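PDB 7BYS: galactan 1,3-beta-galactosidase, which probably trims beta-1,3-galactan chains from their ends by hydrolysis, using a family 43 glycoside hydrolase domain joined to a calcium-binding, carbohydrate-binding module of family 35. Local coordinates for residues N252-G257 against D288-N293; Q283-D288 against G297-A302; S372-P377 against N400-E405. All blocks are in the same frame, centred on the assembly; numbering follows the deposited sequence.

How the contacts relate
Contacts 1 and 2 belong together: contact 1 is buried in the catalytic part, contact 2 is partly buried beside it, and their centres lie about 5 Å apart. They share D288 and use the two neighbouring strands of one hairpin, 290-293 and 298-301, tied by backbone bonds such as S291 N to S300 O at 2.8 Å. Both rest on apolar groups, a tryptophan edge and branched side chains in contact 1, valine and alanine methyls with a tyrosine in contact 2. Contact 3 lies at the surface of the carbohydrate-binding module, its centre about 29 Å from that of contact 1, and adds amides, a turn and a water to one methyl contact.

Contact 1. Residues N252-G257 against D288-N293; sequences NAIYMG and DVWSVN
The indole of W290 meets I254 at its rim: CG2 of I254 lies close to the ring plane, 3.9 Å from W290 CH2, the far corner of the six-membered ring. That one corner is also approached by I254 CG1 and CD1, each at 4.0 Å, which places it in the fork of the isoleucine. The fork opens this way because I254 CG2 is anti to the backbone N while CG1 stands beside it (chi1 -58°), and CD1 then runs on in an extended chain to reach V292 CG2 at 4.1 Å. V292 meets it at about a right angle. W290 and V292, two residues apart on their strand, thus present one apolar surface to a single side chain. In the five-membered ring, NE1 gives its hydrogen to the carbonyl O of W272, and this bond probably fixes how the indole is turned. With an alanine in place of I254, the corner of the indole would probably lose the three carbons around it and V292 CG2 its contact with CD1, although L249 would still touch the valine. The contact lays the hairpin strand 290-293 against the last four-stranded sheet of the five-bladed GH43 propeller. There strand 252-259 runs between strands 242-249 and 269-276, with L249 touching both I254 and V292, and P274 touching W290.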
loop_
_atom_site.group_PDB
_atom_site.type_symbol
_atom_site.label_atom_id
_atom_site.label_comp_id
_atom_site.label_asym_id
_atom_site.label_seq_id
_atom_site.Cartn_x
_atom_site.Cartn_y
_atom_site.Cartn_z
ATOM N N ASN A 252 3.556 -0.181 -18.156
ATOM C CA ASN A 252 3.053 -0.871 -16.976
ATOM C C ASN A 252 2.460 0.134 -15.991
ATOM O O ASN A 252 1.927 1.170 -16.395
ATOM C CB ASN A 252 4.163 -1.732 -16.363
ATOM C CG ASN A 252 4.737 -2.739 -17.362
ATOM O OD1 ASN A 252 4.068 -3.694 -17.751
ATOM N ND2 ASN A 252 5.975 -2.506 -17.793
ATOM N N ALA A 253 2.531 -0.171 -14.703
ATOM C CA ALA A 253 1.983 0.700 -13.678
ATOM C C ALA A 253 2.659 0.341 -12.363
ATOM O O ALA A 253 3.424 -0.623 -12.277
ATOM C CB ALA A 253 0.462 0.525 -13.575
ATOM N N ILE A 254 2.368 1.134 -11.334
ATOM C CA ILE A 254 2.793 0.836 -9.973
ATOM C C ILE A 254 1.544 0.614 -9.136
ATOM O O ILE A 254 0.661 1.484 -9.079
ATOM C CB ILE A 254 3.624 1.971 -9.373
ATOM C CG1 ILE A 254 4.854 2.232 -10.240
ATOM C CG2 ILE A 254 4.013 1.616 -7.934
ATOM C CD1 ILE A 254 5.643 3.426 -9.806
ATOM N N TYR A 255 1.475 -0.544 -8.488
ATOM C CA TYR A 255 0.481 -0.796 -7.461
ATOM C C TYR A 255 0.944 -0.128 -6.173
ATOM O O TYR A 255 2.025 -0.449 -5.657
ATOM C CB TYR A 255 0.356 -2.300 -7.242
ATOM C CG TYR A 255 -0.435 -2.646 -6.009
ATOM C CD1 TYR A 255 -1.819 -2.673 -6.053
ATOM C CD2 TYR A 255 0.195 -2.937 -4.797
ATOM C CE1 TYR A 255 -2.574 -2.980 -4.937
ATOM C CE2 TYR A 255 -0.549 -3.231 -3.658
ATOM C CZ TYR A 255 -1.933 -3.255 -3.737
ATOM O OH TYR A 255 -2.686 -3.551 -2.623
ATOM N N MET A 256 0.161 0.816 -5.659
ATOM C CA MET A 256 0.449 1.453 -4.377
ATOM C C MET A 256 -0.652 1.049 -3.421
ATOM O O MET A 256 -1.814 1.408 -3.623
ATOM C CB MET A 256 0.521 2.973 -4.483
ATOM C CG MET A 256 1.577 3.441 -5.444
ATOM S SD MET A 256 1.431 5.224 -5.690
ATOM C CE MET A 256 2.968 5.567 -6.556
ATOM N N GLY A 257 -0.288 0.271 -2.402
ATOM C CA GLY A 257 -1.230 -0.193 -1.410
ATOM C C GLY A 257 -0.816 0.206 -0.003
ATOM O O GLY A 257 0.307 0.674 0.243
ATOM N N ASP A 288 10.906 -7.552 -3.336
ATOM C CA ASP A 288 11.188 -7.020 -2.006
ATOM C C ASP A 288 11.928 -5.694 -2.087
ATOM O O ASP A 288 11.728 -4.816 -1.242
ATOM C CB ASP A 288 12.059 -7.998 -1.207
ATOM C CG ASP A 288 11.413 -9.365 -1.008
ATOM O OD1 ASP A 288 10.226 -9.431 -0.628
ATOM O OD2 ASP A 288 12.109 -10.383 -1.206
ATOM N N VAL A 289 12.774 -5.536 -3.107
ATOM C CA VAL A 289 13.579 -4.341 -3.324
ATOM C C VAL A 289 13.560 -4.066 -4.820
ATOM O O VAL A 289 13.963 -4.919 -5.616
ATOM C CB VAL A 289 15.029 -4.556 -2.849
ATOM C CG1 VAL A 289 15.859 -3.307 -3.076
ATOM C CG2 VAL A 289 15.073 -4.957 -1.373
ATOM N N TRP A 290 13.080 -2.895 -5.217
ATOM C CA TRP A 290 13.094 -2.550 -6.630
ATOM C C TRP A 290 13.347 -1.064 -6.788
ATOM O O TRP A 290 13.187 -0.278 -5.855
ATOM C CB TRP A 290 11.815 -2.989 -7.372
ATOM C CG TRP A 290 10.532 -2.430 -6.843
ATOM C CD1 TRP A 290 9.868 -2.825 -5.719
ATOM C CD2 TRP A 290 9.720 -1.421 -7.459
ATOM N NE1 TRP A 290 8.704 -2.104 -5.581
ATOM C CE2 TRP A 290 8.587 -1.236 -6.638
ATOM C CE3 TRP A 290 9.851 -0.641 -8.608
ATOM C CZ2 TRP A 290 7.590 -0.306 -6.938
ATOM C CZ3 TRP A 290 8.861 0.289 -8.904
ATOM C CH2 TRP A 290 7.744 0.442 -8.083
ATOM N N SER A 291 13.762 -0.683 -7.993
ATOM C CA SER A 291 14.048 0.706 -8.320
ATOM C C SER A 291 13.122 1.154 -9.437
ATOM O O SER A 291 12.682 0.348 -10.260
ATOM C CB SER A 291 15.500 0.871 -8.771
ATOM O OG SER A 291 16.382 0.585 -7.703
ATOM N N VAL A 292 12.835 2.449 -9.468
ATOM C CA VAL A 292 11.909 3.015 -10.436
ATOM C C VAL A 292 12.601 4.158 -11.160
ATOM O O VAL A 292 13.385 4.903 -10.561
ATOM C CB VAL A 292 10.589 3.474 -9.767
ATOM C CG1 VAL A 292 10.814 4.668 -8.835
ATOM C CG2 VAL A 292 9.548 3.800 -10.822
ATOM N N ASN A 293 12.328 4.283 -12.451
ATOM C CA ASN A 293 12.778 5.419 -13.255
ATOM C C ASN A 293 11.498 5.995 -13.837
ATOM O O ASN A 293 11.023 5.548 -14.884
ATOM C CB ASN A 293 13.755 5.020 -14.358
ATOM C CG ASN A 293 14.293 6.233 -15.131
ATOM O OD1 ASN A 293 13.678 7.306 -15.152
ATOM N ND2 ASN A 293 15.440 6.055 -15.784
#

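Contact 2. Residues Q283-D288 against G297-A302; sequences QIVHAD and GTYSVA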
loop_
_atom_site.group_PDB
_atom_site.type_symbol
_atom_site.label_atom_id
_atom_site.label_comp_id
_atom_site.label_asym_id
_atom_site.label_seq_id
_atom_site.Cartn_x
_atom_site.Cartn_y
_atom_site.Cartn_z
ATOM N N GLN A 283 -0.369 -7.954 -13.187
ATOM C CA GLN A 283 0.017 -8.816 -12.076
ATOM C C GLN A 283 1.061 -8.093 -11.247
ATOM O O GLN A 283 1.992 -7.506 -11.800
ATOM C CB GLN A 283 0.620 -10.140 -12.565
ATOM C CG GLN A 283 -0.384 -11.160 -13.090
ATOM C CD GLN A 283 -1.427 -11.552 -12.060
ATOM O OE1 GLN A 283 -1.150 -12.299 -11.118
ATOM N NE2 GLN A 283 -2.634 -11.040 -12.234
ATOM N N ILE A 284 0.891 -8.115 -9.923
ATOM C CA ILE A 284 1.921 -7.583 -9.043
ATOM C C ILE A 284 3.194 -8.394 -9.235
ATOM O O ILE A 284 3.163 -9.630 -9.265
ATOM C CB ILE A 284 1.438 -7.633 -7.584
ATOM C CG1 ILE A 284 0.461 -6.491 -7.298
ATOM C CG2 ILE A 284 2.633 -7.617 -6.624
ATOM C CD1 ILE A 284 -0.144 -6.532 -5.899
ATOM N N VAL A 285 4.313 -7.699 -9.395
ATOM C CA VAL A 285 5.634 -8.312 -9.349
ATOM C C VAL A 285 6.094 -8.222 -7.900
ATOM O O VAL A 285 6.322 -7.126 -7.381
ATOM C CB VAL A 285 6.606 -7.567 -10.265
ATOM C CG1 VAL A 285 8.006 -8.198 -10.205
ATOM C CG2 VAL A 285 6.071 -7.541 -11.691
ATOM N N HIS A 286 6.199 -9.364 -7.227
ATOM C CA HIS A 286 6.581 -9.359 -5.816
ATOM C C HIS A 286 8.087 -9.166 -5.707
ATOM O O HIS A 286 8.866 -10.125 -5.715
ATOM C CB HIS A 286 6.141 -10.638 -5.122
ATOM C CG HIS A 286 6.467 -10.652 -3.667
ATOM N ND1 HIS A 286 7.441 -11.472 -3.132
ATOM C CD2 HIS A 286 5.991 -9.908 -2.641
ATOM C CE1 HIS A 286 7.522 -11.258 -1.832
ATOM N NE2 HIS A 286 6.653 -10.317 -1.508
ATOM N N ALA A 287 8.492 -7.907 -5.590
ATOM C CA ALA A 287 9.894 -7.501 -5.550
ATOM C C ALA A 287 10.150 -6.858 -4.199
ATOM O O ALA A 287 9.680 -5.743 -3.941
ATOM C CB ALA A 287 10.199 -6.497 -6.660
ATOM N N ASP A 288 10.906 -7.552 -3.336
ATOM C CA ASP A 288 11.188 -7.020 -2.006
ATOM C C ASP A 288 11.928 -5.694 -2.087
ATOM O O ASP A 288 11.728 -4.816 -1.242
ATOM C CB ASP A 288 12.059 -7.998 -1.207
ATOM C CG ASP A 288 11.413 -9.365 -1.008
ATOM O OD1 ASP A 288 10.226 -9.431 -0.628
ATOM O OD2 ASP A 288 12.109 -10.383 -1.206
ATOM N N GLY A 297 9.763 5.535 -17.453
ATOM C CA GLY A 297 8.625 4.638 -17.377
ATOM C C GLY A 297 9.019 3.196 -17.140
ATOM O O GLY A 297 8.380 2.286 -17.682
ATOM N N THR A 298 10.082 2.964 -16.365
ATOM C CA THR A 298 10.651 1.638 -16.195
ATOM C C THR A 298 10.845 1.334 -14.718
ATOM O O THR A 298 10.826 2.218 -13.861
ATOM C CB THR A 298 11.996 1.497 -16.930
ATOM O OG1 THR A 298 12.950 2.412 -16.372
ATOM C CG2 THR A 298 11.818 1.763 -18.424
ATOM N N TYR A 299 11.018 0.054 -14.433
ATOM C CA TYR A 299 11.370 -0.405 -13.102
ATOM C C TYR A 299 12.430 -1.483 -13.248
ATOM O O TYR A 299 12.558 -2.114 -14.301
ATOM C CB TYR A 299 10.149 -0.943 -12.333
ATOM C CG TYR A 299 9.546 -2.203 -12.920
ATOM C CD1 TYR A 299 8.553 -2.145 -13.900
ATOM C CD2 TYR A 299 9.973 -3.456 -12.498
ATOM C CE1 TYR A 299 8.006 -3.301 -14.434
ATOM C CE2 TYR A 299 9.435 -4.612 -13.025
ATOM C CZ TYR A 299 8.452 -4.530 -13.992
ATOM O OH TYR A 299 7.914 -5.691 -14.514
ATOM N N SER A 300 13.185 -1.697 -12.172
ATOM C CA SER A 300 14.217 -2.729 -12.138
ATOM C C SER A 300 14.180 -3.439 -10.793
ATOM O O SER A 300 14.288 -2.799 -9.745
ATOM C CB SER A 300 15.609 -2.138 -12.367
ATOM O OG SER A 300 16.582 -3.167 -12.387
ATOM N N VAL A 301 14.051 -4.756 -10.828
ATOM C CA VAL A 301 13.975 -5.570 -9.617
ATOM C C VAL A 301 15.384 -5.942 -9.176
ATOM O O VAL A 301 16.171 -6.463 -9.973
ATOM C CB VAL A 301 13.130 -6.828 -9.867
ATOM C CG1 VAL A 301 13.114 -7.713 -8.631
ATOM C CG2 VAL A 301 11.712 -6.434 -10.258
ATOM N N ALA A 302 15.698 -5.690 -7.907
ATOM C CA ALA A 302 17.020 -6.016 -7.390
ATOM C C ALA A 302 17.166 -7.522 -7.231
ATOM O O ALA A 302 16.227 -8.213 -6.833
ATOM C CB ALA A 302 17.237 -5.347 -6.036
#
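The phenol oxygen of Y299 hydrogen-bonds with OD2 of D276, and V285 closes in beside it, its CG2 methyl 3.8 Å from Y299 OH. That methyl is the one V285 points at the tyrosine; it lies 4.5 Å from Y299 CZ, so it touches the hydroxyl end rather than the body of the ring. V285 also leans on D276, which therefore serves as anchor for the phenol and neighbour to the valine. The other branch, V285 CG1, goes to V301, where it meets CG2 at 4.1 Å. One valine is split in this way between two residues of the facing strand, because CG1 is anti to the backbone N (chi1 179°) and CG2 stands beside it. V301 has the same rotation and shares its methyls differently: both rest on the single methyl of A287, with CG1 3.7 Å and CG2 3.9 Å from A287 CB. This is where the backbones are nearest: the CA atoms of A287 and V301 are 6.1 Å apart, a closeness the small alanine probably permits. H286 points away from the contact, and its ring stacks on W239. The extended run 285-287 leaves strand 283-284, the outermost strand of the last propeller blade, and passes beside strand 298-301, which is paired with 290-293 in a hairpin whose turn holds a G1 beta bulge at G297 and T298 facing N293. At its end D288 reaches the carbohydrate-binding module: the hydroxyls of Y358 and Y427 both hydrogen-bond with D288 OD2, and that of S394 with OD1, so the segment lies at the seam of the two domains.

Contact 3. Residues S372-P377 against N400-E405; sequences SVNGGP and NLNSGE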
loop_
_atom_site.group_PDB
_atom_site.type_symbol
_atom_site.label_atom_id
_atom_site.label_comp_id
_atom_site.label_asym_id
_atom_site.label_seq_id
_atom_site.Cartn_x
_atom_site.Cartn_y
_atom_site.Cartn_z
ATOM N N SER A 372 20.158 -10.563 15.019
ATOM C CA SER A 372 21.479 -10.149 15.472
ATOM C C SER A 372 22.493 -10.530 14.406
ATOM O O SER A 372 22.516 -11.677 13.946
ATOM C CB SER A 372 21.806 -10.866 16.780
ATOM O OG SER A 372 23.197 -10.835 17.053
ATOM N N VAL A 373 23.330 -9.579 14.012
ATOM C CA VAL A 373 24.333 -9.808 12.977
ATOM C C VAL A 373 25.694 -9.934 13.645
ATOM O O VAL A 373 26.118 -9.027 14.368
ATOM C CB VAL A 373 24.351 -8.668 11.945
ATOM C CG1 VAL A 373 25.395 -8.947 10.869
ATOM C CG2 VAL A 373 22.967 -8.491 11.325
ATOM N N ASN A 374 26.377 -11.046 13.387
ATOM C CA ASN A 374 27.725 -11.279 13.907
ATOM C C ASN A 374 27.797 -11.042 15.415
ATOM O O ASN A 374 28.767 -10.482 15.936
ATOM C CB ASN A 374 28.753 -10.439 13.151
ATOM C CG ASN A 374 28.773 -10.753 11.672
ATOM O OD1 ASN A 374 28.722 -11.915 11.276
ATOM N ND2 ASN A 374 28.831 -9.714 10.843
ATOM N N GLY A 375 26.744 -11.441 16.120
ATOM C CA GLY A 375 26.683 -11.276 17.556
ATOM C C GLY A 375 26.410 -9.875 18.042
ATOM O O GLY A 375 26.546 -9.623 19.246
ATOM N N GLY A 376 26.024 -8.951 17.156
ATOM C CA GLY A 376 25.761 -7.598 17.565
ATOM C C GLY A 376 24.434 -7.464 18.300
ATOM O O GLY A 376 23.664 -8.423 18.427
ATOM N N PRO A 377 24.159 -6.262 18.801
ATOM C CA PRO A 377 22.878 -6.031 19.482
ATOM C C PRO A 377 21.710 -6.362 18.560
ATOM O O PRO A 377 21.762 -6.123 17.353
ATOM C CB PRO A 377 22.911 -4.533 19.802
ATOM C CG PRO A 377 24.357 -4.159 19.752
ATOM C CD PRO A 377 24.978 -5.044 18.720
ATOM N N ASN A 400 23.680 -4.113 8.683
ATOM C CA ASN A 400 25.071 -3.775 8.398
ATOM C C ASN A 400 25.902 -5.051 8.419
ATOM O O ASN A 400 26.030 -5.695 9.465
ATOM C CB ASN A 400 25.603 -2.784 9.430
ATOM C CG ASN A 400 25.119 -1.368 9.180
ATOM O OD1 ASN A 400 24.937 -0.957 8.033
ATOM N ND2 ASN A 400 24.891 -0.622 10.253
ATOM N N LEU A 401 26.465 -5.410 7.271
ATOM C CA LEU A 401 27.254 -6.619 7.105
ATOM C C LEU A 401 28.713 -6.256 6.859
ATOM O O LEU A 401 29.047 -5.117 6.520
ATOM C CB LEU A 401 26.731 -7.458 5.935
ATOM C CG LEU A 401 25.243 -7.823 5.946
ATOM C CD1 LEU A 401 24.858 -8.549 4.673
ATOM C CD2 LEU A 401 24.964 -8.688 7.167
ATOM N N ASN A 402 29.584 -7.240 7.042
ATOM C CA ASN A 402 31.007 -7.070 6.786
ATOM C C ASN A 402 31.377 -7.719 5.461
ATOM O O ASN A 402 30.700 -8.625 4.975
ATOM C CB ASN A 402 31.844 -7.698 7.905
ATOM C CG ASN A 402 31.616 -7.038 9.242
ATOM O OD1 ASN A 402 31.372 -5.833 9.320
ATOM N ND2 ASN A 402 31.694 -7.825 10.310
ATOM N N SER A 403 32.474 -7.243 4.872
ATOM C CA SER A 403 33.004 -7.917 3.698
ATOM C C SER A 403 33.424 -9.334 4.067
ATOM O O SER A 403 34.042 -9.565 5.111
ATOM C CB SER A 403 34.196 -7.146 3.132
ATOM O OG SER A 403 34.486 -7.580 1.814
ATOM N N GLY A 404 33.070 -10.287 3.215
ATOM C CA GLY A 404 33.328 -11.677 3.516
ATOM C C GLY A 404 32.102 -12.381 4.059
ATOM O O GLY A 404 30.980 -12.121 3.614
ATOM N N GLU A 405 32.304 -13.268 5.026
ATOM C CA GLU A 405 31.218 -14.077 5.554
ATOM C C GLU A 405 30.628 -13.433 6.799
ATOM O O GLU A 405 31.327 -12.793 7.587
ATOM C CB GLU A 405 31.703 -15.492 5.873
ATOM C CG GLU A 405 32.448 -16.166 4.723
ATOM C CD GLU A 405 31.531 -16.657 3.609
ATOM O OE1 GLU A 405 30.368 -16.205 3.524
ATOM O OE2 GLU A 405 31.975 -17.509 2.810
HETATM O O HOH W 1 28.439 -7.108 11.280
#
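V373 carries the apolar half of the contact with a single methyl: CG1 sits 3.7 Å from L401 CD2 and 3.6 Å from the carbonyl O of N400. It is directed there by lying anti to the backbone N (chi1 -179°), and the leucine comes to it at about a right angle. Next along the chain, the side chains of N374 and N402 cross obliquely, with their amide planes only 14° apart and the ND2 ends nearest. Their ND2 atoms are 3.5 Å from each other, but both are donors, so they are neighbours and not a bonded pair. N374 ND2 instead gives hydrogens to OD1 of N406 and to a water 2.7 Å away; the water in turn makes a weak bond to N400 O. With its OD1 taken by the backbone N of S407 as well, the N374 amide is pinned at both ends, and N406 OD1 also accepts from the backbone N of N402, so one oxygen ties the two segments indirectly. Behind this shell, a type I' turn from V373 to G376 sets N374 at its corner. G376 N to V373 O closes the turn at 2.8 Å, and S372 OG reaches G376 O, also at 2.8 Å, from slightly off the carbonyl plane. On the other side, the chain turns a corner at S403 and G404, leaving strand 392-402 for strand 405-410 in another sheet. A hairpin turn of one sheet packed against the strand end where the chain passes from the other is consistent with the beta-sandwich of a family 35 carbohydrate-binding module.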